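Local coordinates for isomaltose glucohydrolase (Kribbella flavida, PDB 5Z3E), which hydrolyses the alpha-1,6-glucosidic linkage of isomaltose from its non-reducing end, releasing beta-D-glucose and D-glucose inside the cell, at residues V298-R304 with G314-S320; H303-V309 with H360-S366. The protein carries 1 engineered substitution. All coordinates share one frame; numbering follows the deposited sequence.

Interaction 1 of 2, residues V298-R304 with G314-S320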
ATOM      1  N   VAL A 298      15.795 -11.549   4.701  1.00 11.22           N
ATOM      2  CA  VAL A 298      17.218 -11.845   4.834  1.00 12.41           C
ATOM      3  C   VAL A 298      17.859 -10.668   5.556  1.00 12.51           C
ATOM      4  O   VAL A 298      17.920  -9.554   5.044  1.00 12.94           O
ATOM      5  CB  VAL A 298      17.875 -12.095   3.465  1.00 13.71           C
ATOM      6  CG1 VAL A 298      19.368 -12.331   3.628  1.00 16.62           C
ATOM      7  CG2 VAL A 298      17.204 -13.293   2.803  1.00 15.07           C
ATOM      8  N   ASP A 299      18.303 -10.936   6.777  1.00 13.36           N
ATOM      9  CA  ASP A 299      18.998  -9.952   7.585  1.00 15.44           C
ATOM     10  C   ASP A 299      18.225  -8.681   7.860  1.00 13.32           C
ATOM     11  O   ASP A 299      18.811  -7.642   8.110  1.00 16.48           O
ATOM     12  CB  ASP A 299      20.376  -9.578   6.962  1.00 20.11           C
ATOM     13  CG  ASP A 299      21.241 -10.740   6.712  1.00 24.86           C
ATOM     14  OD1 ASP A 299      21.283 -11.640   7.577  1.00 29.30           O
ATOM     15  OD2 ASP A 299      21.952 -10.700   5.662  1.00 28.64           O
ATOM     16  N   GLY A 300      16.899  -8.767   7.834  1.00 12.08           N
ATOM     17  CA  GLY A 300      16.064  -7.604   8.041  1.00 11.89           C
ATOM     18  C   GLY A 300      15.495  -6.996   6.786  1.00 10.88           C
ATOM     19  O   GLY A 300      14.600  -6.161   6.885  1.00 11.64           O
ATOM     20  N   GLY A 301      16.021  -7.381   5.631  1.00 10.69           N
ATOM     21  CA  GLY A 301      15.570  -6.886   4.339  1.00 10.43           C
ATOM     22  C   GLY A 301      14.626  -7.868   3.672  1.00 10.42           C
ATOM     23  O   GLY A 301      15.007  -9.016   3.412  1.00 11.41           O
ATOM     24  N   VAL A 302      13.380  -7.454   3.410  1.00  9.75           N
ATOM     25  CA  VAL A 302      12.356  -8.370   2.975  1.00  9.96           C
ATOM     26  C   VAL A 302      12.182  -8.353   1.447  1.00  9.82           C
ATOM     27  O   VAL A 302      11.948  -7.294   0.835  1.00 10.50           O
ATOM     28  CB  VAL A 302      11.012  -8.062   3.685  1.00  9.63           C
ATOM     29  CG1 VAL A 302       9.907  -8.968   3.192  1.00 10.44           C
ATOM     30  CG2 VAL A 302      11.150  -8.178   5.187  1.00 10.49           C
ATOM     31  N   HIS A 303      12.270  -9.530   0.837  1.00 10.02           N
ATOM     32  CA  HIS A 303      12.020  -9.720  -0.576  1.00 10.18           C
ATOM     33  C   HIS A 303      10.514  -9.745  -0.875  1.00  9.64           C
ATOM     34  O   HIS A 303       9.689 -10.040  -0.006  1.00 10.05           O
ATOM     35  CB  HIS A 303      12.620 -11.060  -1.028  1.00 11.39           C
ATOM     36  CG  HIS A 303      14.120 -11.111  -0.982  1.00 11.64           C
ATOM     37  ND1 HIS A 303      14.889 -10.370  -1.838  1.00 13.46           N
ATOM     38  CD2 HIS A 303      14.963 -11.858  -0.247  1.00 13.51           C
ATOM     39  CE1 HIS A 303      16.162 -10.631  -1.621  1.00 13.94           C
ATOM     40  NE2 HIS A 303      16.251 -11.544  -0.676  1.00 14.50           N
ATOM     41  N   ARG A 304      10.173  -9.486  -2.126  1.00 10.12           N
ATOM     42  CA  ARG A 304       8.769  -9.473  -2.532  1.00 10.00           C
ATOM     43  C   ARG A 304       8.193 -10.876  -2.671  1.00 10.60           C
ATOM     44  O   ARG A 304       7.130 -11.186  -2.137  1.00 10.64           O
ATOM     45  CB  ARG A 304       8.570  -8.678  -3.821  1.00 10.58           C
ATOM     46  CG  ARG A 304       9.095  -7.255  -3.753  1.00 10.46           C
ATOM     47  CD  ARG A 304       8.593  -6.352  -4.838  1.00 10.87           C
ATOM     48  NE  ARG A 304       9.016  -6.840  -6.155  1.00 12.61           N
ATOM     49  CZ  ARG A 304       8.618  -6.307  -7.311  1.00 13.62           C
ATOM     50  NH1 ARG A 304       7.818  -5.250  -7.315  1.00 12.41           N
ATOM     51  NH2 ARG A 304       8.993  -6.840  -8.447  1.00 16.87           N
ATOM     52  N   GLY A 314      15.672  -7.803  -5.135  1.00 14.67           N
ATOM     53  CA  GLY A 314      16.331  -7.286  -3.960  1.00 13.88           C
ATOM     54  C   GLY A 314      15.424  -7.132  -2.760  1.00 12.64           C
ATOM     55  O   GLY A 314      14.319  -7.665  -2.725  1.00 12.44           O
ATOM     56  N   GLN A 315      15.926  -6.430  -1.760  1.00 12.41           N
ATOM     57  CA  GLN A 315      15.293  -6.283  -0.455  1.00 11.70           C
ATOM     58  C   GLN A 315      14.600  -4.933  -0.390  1.00 10.95           C
ATOM     59  O   GLN A 315      15.240  -3.902  -0.600  1.00 11.99           O
ATOM     60  CB  GLN A 315      16.364  -6.374   0.636  1.00 12.47           C
ATOM     61  CG  GLN A 315      17.061  -7.716   0.672  1.00 13.60           C
ATOM     62  CD  GLN A 315      18.394  -7.627   1.398  1.00 15.17           C
ATOM     63  OE1 GLN A 315      19.289  -6.930   0.917  1.00 18.19           O
ATOM     64  NE2 GLN A 315      18.546  -8.319   2.516  1.00 18.30           N
ATOM     65  N   TRP A 316      13.294  -4.950  -0.107  1.00 10.34           N
ATOM     66  CA  TRP A 316      12.469  -3.750  -0.226  1.00 10.28           C
ATOM     67  C   TRP A 316      12.250  -3.082   1.115  1.00  9.79           C
ATOM     68  O   TRP A 316      11.709  -3.669   2.066  1.00 10.31           O
ATOM     69  CB  TRP A 316      11.129  -4.120  -0.863  1.00 10.29           C
ATOM     70  CG  TRP A 316      11.260  -4.309  -2.354  1.00 10.47           C
ATOM     71  CD1 TRP A 316      11.971  -5.256  -3.041  1.00 10.98           C
ATOM     72  CD2 TRP A 316      10.674  -3.461  -3.345  1.00 10.35           C
ATOM     73  NE1 TRP A 316      11.865  -5.032  -4.393  1.00 11.51           N
ATOM     74  CE2 TRP A 316      11.073  -3.942  -4.600  1.00 11.10           C
ATOM     75  CE3 TRP A 316       9.828  -2.353  -3.277  1.00 10.98           C
ATOM     76  CZ2 TRP A 316      10.645  -3.359  -5.777  1.00 12.67           C
ATOM     77  CZ3 TRP A 316       9.419  -1.768  -4.442  1.00 12.14           C
ATOM     78  CH2 TRP A 316       9.816  -2.276  -5.685  1.00 12.65           C
ATOM     79  N   ILE A 317      12.603  -1.794   1.186  1.00  9.87           N
ATOM     80  CA  ILE A 317      12.451  -1.006   2.392  1.00  9.70           C
ATOM     81  C   ILE A 317      11.001  -1.048   2.882  1.00  9.49           C
ATOM     82  O   ILE A 317      10.736  -1.228   4.075  1.00  9.68           O
ATOM     83  CB  ILE A 317      12.944   0.436   2.193  1.00 10.49           C
ATOM     84  CG1 ILE A 317      14.487   0.530   2.255  1.00 11.64           C
ATOM     85  CG2 ILE A 317      12.350   1.369   3.225  1.00 11.15           C
ATOM     86  CD1 ILE A 317      15.242  -0.224   1.207  1.00 12.12           C
ATOM     87  N   LEU A 318      10.041  -0.859   1.962  1.00  9.49           N
ATOM     88  CA  LEU A 318       8.647  -0.758   2.375  1.00  9.44           C
ATOM     89  C   LEU A 318       8.156  -2.068   2.977  1.00  8.88           C
ATOM     90  O   LEU A 318       7.274  -2.057   3.827  1.00  9.29           O
ATOM     91  CB  LEU A 318       7.783  -0.264   1.201  1.00  9.67           C
ATOM     92  CG  LEU A 318       7.572  -1.213   0.037  1.00 10.00           C
ATOM     93  CD1 LEU A 318       6.357  -2.099   0.271  1.00 11.27           C
ATOM     94  CD2 LEU A 318       7.420  -0.461  -1.260  1.00 10.88           C
ATOM     95  N   LEU A 319       8.699  -3.198   2.516  1.00  8.96           N
ATOM     96  CA  LEU A 319       8.297  -4.494   3.022  1.00  8.87           C
ATOM     97  C   LEU A 319       8.946  -4.790   4.377  1.00  8.79           C
ATOM     98  O   LEU A 319       8.299  -5.390   5.238  1.00  9.00           O
ATOM     99  CB  LEU A 319       8.567  -5.603   2.031  1.00  9.24           C
ATOM    100  CG  LEU A 319       7.741  -5.552   0.744  1.00  9.45           C
ATOM    101  CD1 LEU A 319       8.118  -6.699  -0.156  1.00 10.41           C
ATOM    102  CD2 LEU A 319       6.235  -5.567   1.053  1.00  9.90           C
ATOM    103  N   SER A 320      10.198  -4.376   4.573  1.00  9.19           N
ATOM    104  CA  SER A 320      10.781  -4.449   5.912  1.00  9.15           C
ATOM    105  C   SER A 320      10.010  -3.587   6.899  1.00  9.05           C
ATOM    106  O   SER A 320       9.796  -3.980   8.039  1.00  9.33           O
ATOM    107  CB  SER A 320      12.243  -4.048   5.847  1.00  9.99           C
ATOM    108  OG  SER A 320      12.978  -5.002   5.125  1.00 10.98           O
TER
HETATM  109  O   HOH W   1      21.440  -8.873   3.550  1.00 25.58           O
HETATM  110  O   HOH W   2      12.373  -9.203  -3.987  1.00 12.87           O

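Interaction 2 of 2, residues H303-V309 with H360-S366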
ATOM      1  N   HIS A 303      12.270  -9.530   0.837  1.00 10.02           N
ATOM      2  CA  HIS A 303      12.020  -9.720  -0.576  1.00 10.18           C
ATOM      3  C   HIS A 303      10.514  -9.745  -0.875  1.00  9.64           C
ATOM      4  O   HIS A 303       9.689 -10.040  -0.006  1.00 10.05           O
ATOM      5  CB  HIS A 303      12.620 -11.060  -1.028  1.00 11.39           C
ATOM      6  CG  HIS A 303      14.120 -11.111  -0.982  1.00 11.64           C
ATOM      7  ND1 HIS A 303      14.889 -10.370  -1.838  1.00 13.46           N
ATOM      8  CD2 HIS A 303      14.963 -11.858  -0.247  1.00 13.51           C
ATOM      9  CE1 HIS A 303      16.162 -10.631  -1.621  1.00 13.94           C
ATOM     10  NE2 HIS A 303      16.251 -11.544  -0.676  1.00 14.50           N
ATOM     11  N   ARG A 304      10.173  -9.486  -2.126  1.00 10.12           N
ATOM     12  CA  ARG A 304       8.769  -9.473  -2.532  1.00 10.00           C
ATOM     13  C   ARG A 304       8.193 -10.876  -2.671  1.00 10.60           C
ATOM     14  O   ARG A 304       7.130 -11.186  -2.137  1.00 10.64           O
ATOM     15  CB  ARG A 304       8.570  -8.678  -3.821  1.00 10.58           C
ATOM     16  CG  ARG A 304       9.095  -7.255  -3.753  1.00 10.46           C
ATOM     17  CD  ARG A 304       8.593  -6.352  -4.838  1.00 10.87           C
ATOM     18  NE  ARG A 304       9.016  -6.840  -6.155  1.00 12.61           N
ATOM     19  CZ  ARG A 304       8.618  -6.307  -7.311  1.00 13.62           C
ATOM     20  NH1 ARG A 304       7.818  -5.250  -7.315  1.00 12.41           N
ATOM     21  NH2 ARG A 304       8.993  -6.840  -8.447  1.00 16.87           N
ATOM     22  N   PHE A 305       8.865 -11.741  -3.447  1.00 11.83           N
ATOM     23  CA  PHE A 305       8.367 -13.077  -3.725  1.00 13.54           C
ATOM     24  C   PHE A 305       9.538 -13.868  -4.343  1.00 14.20           C
ATOM     25  O   PHE A 305      10.445 -13.285  -4.896  1.00 14.93           O
ATOM     26  CB  PHE A 305       7.113 -13.061  -4.711  1.00 14.69           C
ATOM     27  CG  PHE A 305       7.294 -12.239  -5.975  1.00 16.15           C
ATOM     28  CD1 PHE A 305       6.984 -10.917  -5.986  1.00 15.54           C
ATOM     29  CD2 PHE A 305       7.689 -12.841  -7.210  1.00 17.66           C
ATOM     30  CE1 PHE A 305       7.159 -10.160  -7.102  1.00 18.27           C
ATOM     31  CE2 PHE A 305       7.840 -12.016  -8.329  1.00 20.87           C
ATOM     32  CZ  PHE A 305       7.615 -10.711  -8.295  1.00 18.48           C
ATOM     33  N   ALA A 306       9.475 -15.184  -4.252  1.00 16.16           N
ATOM     34  CA  ALA A 306      10.632 -16.036  -4.607  1.00 16.91           C
ATOM     35  C   ALA A 306      11.122 -15.872  -6.069  1.00 18.45           C
ATOM     36  O   ALA A 306      12.312 -15.947  -6.281  1.00 18.64           O
ATOM     37  CB  ALA A 306      10.318 -17.462  -4.315  1.00 19.61           C
ATOM     38  N   ALA A 307      10.209 -15.687  -7.042  1.00 18.85           N
ATOM     39  CA  ALA A 307      10.593 -15.515  -8.480  1.00 19.84           C
ATOM     40  C   ALA A 307      10.969 -14.149  -8.948  1.00 21.09           C
ATOM     41  O   ALA A 307      11.256 -13.895 -10.099  1.00 22.38           O
ATOM     42  CB  ALA A 307       9.436 -16.031  -9.346  1.00 21.76           C
ATOM     43  N   ASP A 308      11.029 -13.244  -7.945  1.00 18.30           N
ATOM     44  CA  ASP A 308      11.194 -11.873  -8.331  1.00 19.24           C
ATOM     45  C   ASP A 308      12.564 -11.683  -9.002  1.00 20.76           C
ATOM     46  O   ASP A 308      13.595 -11.937  -8.365  1.00 21.05           O
ATOM     47  CB  ASP A 308      11.031 -11.057  -7.085  1.00 17.45           C
ATOM     48  CG  ASP A 308      10.971  -9.581  -7.360  1.00 16.31           C
ATOM     49  OD1 ASP A 308      10.774  -9.183  -8.542  1.00 19.24           O
ATOM     50  OD2 ASP A 308      11.070  -8.807  -6.390  1.00 14.11           O
ATOM     51  N   VAL A 309      12.516 -11.208 -10.243  1.00 22.99           N
ATOM     52  CA  VAL A 309      13.726 -10.915 -10.993  1.00 25.49           C
ATOM     53  C   VAL A 309      13.920  -9.420 -11.216  1.00 22.72           C
ATOM     54  O   VAL A 309      14.895  -8.983 -11.829  1.00 25.06           O
ATOM     55  CB  VAL A 309      13.738 -11.644 -12.361  1.00 27.19           C
ATOM     56  CG1 VAL A 309      13.776 -13.151 -12.155  1.00 29.06           C
ATOM     57  CG2 VAL A 309      12.543 -11.257 -13.176  1.00 27.96           C
ATOM     58  N   HIS A 360      21.165  -8.691  -0.678  1.00 17.16           N
ATOM     59  CA  HIS A 360      20.848 -10.052  -1.044  1.00 16.52           C
ATOM     60  C   HIS A 360      19.915  -9.990  -2.248  1.00 15.90           C
ATOM     61  O   HIS A 360      18.923  -9.262  -2.211  1.00 16.57           O
ATOM     62  CB  HIS A 360      20.171 -10.827   0.103  1.00 17.40           C
ATOM     63  CG  HIS A 360      19.940 -12.256  -0.221  1.00 17.06           C
ATOM     64  ND1 HIS A 360      18.703 -12.782  -0.514  1.00 17.63           N
ATOM     65  CD2 HIS A 360      20.806 -13.275  -0.353  1.00 20.19           C
ATOM     66  CE1 HIS A 360      18.807 -14.061  -0.812  1.00 18.65           C
ATOM     67  NE2 HIS A 360      20.093 -14.386  -0.713  1.00 21.22           N
ATOM     68  N   LEU A 361      20.234 -10.776  -3.288  1.00 17.04           N
ATOM     69  CA  LEU A 361      19.434 -10.850  -4.509  1.00 17.72           C
ATOM     70  C   LEU A 361      18.943 -12.269  -4.702  1.00 17.09           C
ATOM     71  O   LEU A 361      19.713 -13.233  -4.642  1.00 18.52           O
ATOM     72  CB  LEU A 361      20.264 -10.422  -5.732  1.00 18.20           C
ATOM     73  CG  LEU A 361      20.704  -8.972  -5.776  1.00 19.08           C
ATOM     74  CD1 LEU A 361      21.661  -8.724  -6.927  1.00 23.01           C
ATOM     75  CD2 LEU A 361      19.480  -8.092  -5.924  1.00 18.93           C
ATOM     76  N   LEU A 362      17.629 -12.421  -4.953  1.00 17.21           N
ATOM     77  CA  LEU A 362      17.105 -13.738  -5.257  1.00 17.33           C
ATOM     78  C   LEU A 362      17.574 -14.325  -6.600  1.00 18.62           C
ATOM     79  O   LEU A 362      17.730 -15.542  -6.725  1.00 21.56           O
ATOM     80  CB  LEU A 362      15.562 -13.701  -5.232  1.00 16.82           C
ATOM     81  CG  LEU A 362      14.969 -13.442  -3.852  1.00 16.10           C
ATOM     82  CD1 LEU A 362      13.471 -13.171  -4.028  1.00 16.19           C
ATOM     83  CD2 LEU A 362      15.206 -14.580  -2.887  1.00 19.63           C
ATOM     84  N   HIS A 363      17.753 -13.446  -7.565  1.00 20.80           N
ATOM     85  CA  HIS A 363      18.140 -13.840  -8.917  1.00 23.30           C
ATOM     86  C   HIS A 363      19.150 -12.844  -9.486  1.00 24.37           C
ATOM     87  O   HIS A 363      18.831 -12.026 -10.329  1.00 27.03           O
ATOM     88  CB  HIS A 363      16.877 -13.952  -9.793  1.00 26.61           C
ATOM     89  CG  HIS A 363      15.897 -14.940  -9.280  1.00 26.29           C
ATOM     90  ND1 HIS A 363      16.067 -16.299  -9.402  1.00 31.26           N
ATOM     91  CD2 HIS A 363      14.737 -14.782  -8.574  1.00 26.87           C
ATOM     92  CE1 HIS A 363      15.085 -16.936  -8.803  1.00 31.83           C
ATOM     93  NE2 HIS A 363      14.260 -16.030  -8.277  1.00 27.95           N
ATOM     94  N   PRO A 364      20.403 -12.940  -8.984  1.00 25.97           N
ATOM     95  CA  PRO A 364      21.426 -11.923  -9.262  1.00 28.27           C
ATOM     96  C   PRO A 364      21.699 -11.654 -10.726  1.00 28.75           C
ATOM     97  O   PRO A 364      21.943 -10.511 -11.099  1.00 30.85           O
ATOM     98  CB  PRO A 364      22.638 -12.393  -8.479  1.00 28.40           C
ATOM     99  CG  PRO A 364      22.291 -13.719  -7.882  1.00 32.55           C
ATOM    100  CD  PRO A 364      20.854 -13.999  -8.051  1.00 26.21           C
ATOM    101  N   GLY A 365      21.589 -12.711 -11.538  1.00 31.48           N
ATOM    102  CA  GLY A 365      21.889 -12.529 -12.949  1.00 33.79           C
ATOM    103  C   GLY A 365      20.929 -11.612 -13.706  1.00 44.27           C
ATOM    104  O   GLY A 365      21.207 -11.126 -14.807  1.00 44.37           O
ATOM    105  N   SER A 366      19.771 -11.339 -13.110  1.00 34.08           N
ATOM    106  CA  SER A 366      18.767 -10.484 -13.746  1.00 30.38           C
ATOM    107  C   SER A 366      18.902  -8.994 -13.466  1.00 29.59           C
ATOM    108  O   SER A 366      18.224  -8.204 -14.097  1.00 32.41           O
ATOM    109  CB  SER A 366      17.372 -10.941 -13.303  1.00 31.84           C
ATOM    110  OG  SER A 366      17.088 -12.237 -13.787  1.00 35.99           O
TER

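Interaction 1 of 2, residues V298-R304 with G314-S320
One face of the Trp-316 indole is roofed by Arg-304, whose CD stands 3.6 Å from the centroid of the five-membered ring in a CH-pi contact, and Gly-314 O lies in the indole plane at its edge. The arginine chain bends at chi3 (-62°), which lays the guanidinium almost parallel to the indole, the planes 2° apart, with NH1 3.7 Å from CZ2 of Trp-316. NE and NH2 are turned to Asp-308. The second flat pair is His-303 and Gln-315: CG of Gln-315 lies over one imidazole face, while at the ring edge NE2 of His-303 is bonded to ND1 of His-360 and ND1 makes a weak hydrogen bond to Gly-314 O. A water donates to that carbonyl oxygen and accepts from Arg-304 N. A type I' turn from Val-298 to Gly-301 forms a tight beta hairpin that packs on the start of helix 317-329 in the (alpha/alpha)6-barrel catalytic domain of family 15. The active site is close, since Trp-316 also neighbours Ala-355, the engineered replacement of the inferred proton acceptor. Ser-320 OG serves both turn and strand, donating to Gly-300 O (2.7 Å) on an in-plane lone pair and accepting from Val-302 N (3.0 Å). Val-302 O in turn receives Trp-316 N, the N-cap residue, at 2.9 Å through a nearly straight bond (174°). CG1 of Val-302 packs on CB of Leu-319, the side chains crossing at about a right angle. Gln-315 gives NE2 weakly to Val-298 O and, through a water, to Asp-299 OD2; its OE1 is taken by His-360 N.

Interaction 2 of 2, residues H303-V309 with H360-S366
Two irregular loops of the (alpha/alpha)6-barrel catalytic domain of family 15 meet here, one carrying a type I beta turn from Phe-305 to Asp-308, the other leading into helix 367-374. Leu-362 enters between the imidazole of His-303 and the turn. Its CG sits over the centre of that ring, 3.6 Å from the centroid, and its CD1 reaches Phe-305 O. At the ring edge, NE2 of His-303 shares a 2.8 Å hydrogen bond with ND1 of His-360; the two imidazoles meet rim to rim with their planes at 61°. Within the turn loop, Arg-304 grips Asp-308 side-on, NE to OD2 and NH2 to OD1, both at 2.9 Å, and this salt bridge ties the residue before the turn to its last residue. Phe-305 carries Asp-308 CB over one face and lies near Asp-195, a predicted catalytic base. Toward the surface, Val-309 CB packs against Ser-366 OG at 3.7 Å. His-363 fastens the turn itself: chi1 (-59°) places CG beside the backbone N, and chi2 (-75°) turns the ring edge-on to the loop, where CD2 approaches Asp-308 O and NE2 donates to Ala-306 O in the carbonyl plane, on a lone pair, at 2.8 Å.

Along the chain, helix 283-296 runs out into the hairpin of strands 297-298 and 301-302, and interaction 1 closes the short loop between this hairpin and the start of helix 317-329. Interaction 2 starts from the last residues of the first segment of interaction 1, runs on into that loop, and reaches past helices 317-329 and 333-344 to the loop that follows strand 356-357. The two closures therefore cross. Their segments overlap at 303-304, but only His-303 touches both partner segments; Gly-314 CA also packs on Leu-361 CD2 at 3.8 Å. Together they join the hairpin, the 303-309 turn and the 360-366 loop to strand 315-316, whose sheet partner is 356-357, and to the start of helix 317-329.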